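Local coordinates for centrosomal P4.1-associated protein (Danio rerio, PDB 4LD1), which probably binds tubulin and partner proteins, and through this C-terminal G-box domain is thought to contribute to centriole architecture and elongation, at residues Pro70-Glu74 with Lys85-Asp89. Residue numbers count along the deposited sequence, not the author numbering.
Sequences PDGME and KHFPD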
# COMPACT_ATOMS: atom_id res chain seq x y z
N PRO A 70 5.27 -16.57 4.65
CA PRO A 70 5.45 -17.80 3.87
C PRO A 70 4.54 -17.93 2.65
O PRO A 70 4.90 -18.66 1.74
CB PRO A 70 5.19 -18.93 4.88
CG PRO A 70 4.63 -18.27 6.11
CD PRO A 70 5.02 -16.84 6.08
N ASP A 71 3.43 -17.21 2.61
CA ASP A 71 2.53 -17.27 1.46
C ASP A 71 2.91 -16.28 0.35
O ASP A 71 2.22 -16.18 -0.67
CB ASP A 71 1.08 -17.05 1.89
CG ASP A 71 0.78 -15.60 2.27
OD1 ASP A 71 1.73 -14.83 2.54
OD2 ASP A 71 -0.41 -15.25 2.29
N GLY A 72 4.01 -15.55 0.56
CA GLY A 72 4.53 -14.62 -0.42
C GLY A 72 4.20 -13.16 -0.16
O GLY A 72 4.74 -12.27 -0.81
N MET A 73 3.29 -12.92 0.78
CA MET A 73 2.96 -11.57 1.20
C MET A 73 4.22 -10.87 1.71
O MET A 73 5.02 -11.46 2.44
CB MET A 73 1.93 -11.64 2.33
CG MET A 73 1.52 -10.33 2.94
SD MET A 73 0.25 -9.54 1.95
CE MET A 73 1.14 -8.03 1.71
N GLU A 74 4.37 -9.61 1.35
CA GLU A 74 5.39 -8.75 1.89
C GLU A 74 4.81 -7.41 2.33
O GLU A 74 3.96 -6.82 1.69
CB GLU A 74 6.52 -8.53 0.88
CG GLU A 74 7.10 -9.83 0.34
CD GLU A 74 8.33 -9.62 -0.53
OE1 GLU A 74 8.89 -8.50 -0.53
OE2 GLU A 74 8.73 -10.59 -1.21
N LYS A 85 1.70 -2.97 1.31
CA LYS A 85 1.46 -4.39 1.28
C LYS A 85 1.63 -4.87 -0.15
O LYS A 85 0.99 -4.32 -1.06
CB LYS A 85 0.06 -4.70 1.78
CG LYS A 85 -0.19 -4.28 3.20
CD LYS A 85 -1.52 -4.85 3.69
CE LYS A 85 -1.75 -4.57 5.17
NZ LYS A 85 -0.84 -5.37 6.06
N HIS A 86 2.47 -5.85 -0.38
CA HIS A 86 2.69 -6.45 -1.67
C HIS A 86 2.13 -7.85 -1.59
O HIS A 86 2.69 -8.71 -0.92
CB HIS A 86 4.17 -6.46 -2.02
CG HIS A 86 4.80 -5.10 -2.03
ND1 HIS A 86 6.07 -4.87 -2.52
CD2 HIS A 86 4.33 -3.89 -1.63
CE1 HIS A 86 6.35 -3.58 -2.41
NE2 HIS A 86 5.32 -2.97 -1.88
N PHE A 87 1.02 -8.08 -2.26
CA PHE A 87 0.30 -9.34 -2.22
C PHE A 87 0.88 -10.30 -3.26
O PHE A 87 1.41 -9.87 -4.28
CB PHE A 87 -1.18 -9.12 -2.56
CG PHE A 87 -1.91 -8.25 -1.57
CD1 PHE A 87 -1.77 -6.87 -1.60
CD2 PHE A 87 -2.73 -8.82 -0.61
CE1 PHE A 87 -2.44 -6.08 -0.68
CE2 PHE A 87 -3.40 -8.03 0.30
CZ PHE A 87 -3.26 -6.66 0.26
N PRO A 88 0.75 -11.60 -3.01
CA PRO A 88 1.35 -12.59 -3.91
C PRO A 88 0.84 -12.50 -5.35
O PRO A 88 1.58 -12.85 -6.28
CB PRO A 88 0.96 -13.93 -3.29
CG PRO A 88 0.53 -13.63 -1.91
CD PRO A 88 0.08 -12.23 -1.86
N ASP A 89 -0.39 -12.03 -5.53
CA ASP A 89 -0.98 -11.92 -6.87
C ASP A 89 -0.52 -10.68 -7.65
O ASP A 89 -0.98 -10.45 -8.77
CB ASP A 89 -2.52 -11.96 -6.80
CG ASP A 89 -3.11 -10.81 -6.00
OD1 ASP A 89 -2.43 -9.79 -5.80
OD2 ASP A 89 -4.28 -10.93 -5.57
O HOH W 1 4.63 -10.24 -2.70
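Two backbone hydrogen bonds join Glu74 and His86 reciprocally: Glu74 N donates to His86 O (3.0 Å, 169° at the hydrogen) and His86 N to Glu74 O (2.7 Å, 178°). Because each residue both donates to and accepts from the other, and the chains run in opposed directions (CA 71 to 74 against CA 85 to 88, 146° apart), this is an antiparallel hydrogen-bonded pair; the Glu74 and His86 CA atoms are 5.0 Å apart. Beyond it the direct pairing gives way to water: water 1 donates to Gly72 O (2.8 Å) and to His86 O (3.0 Å), bridging two acceptors. Asp71 closes an Asx turn, its OD1 accepting from Met73 N at 3.0 Å, just before strand 74-77 begins. Gly72 has phi 101°, where a CB would jam against the preceding carbonyl oxygen and lie close to Pro88.

The Glu74-His86 pair lies where strand 74-77 begins and strand 83-86 ends, consecutive members of the single-layer antiparallel meander that forms the G-box. Within the chain neither sheet face is covered by a second layer, and none of the touching residues is buried.

The side chains of Glu74 and His86 share one face, CB to CB 4.3 Å, but their polar ends bond to His66 and Glu84 respectively. Met73 reaches across the other face: its SD sits 4.4 Å from the Phe87 ring centroid, 25° off the ring normal, a Met-aromatic contact, while Met73 CE lies 3.5 Å from Lys85 CB. Arg91 adds a cation-pi contact to Phe87. Farther out, the Pro88 ring meets the turn, with Pro88 CG 3.3 Å from Asp71 O and 3.9 Å from Met73 N.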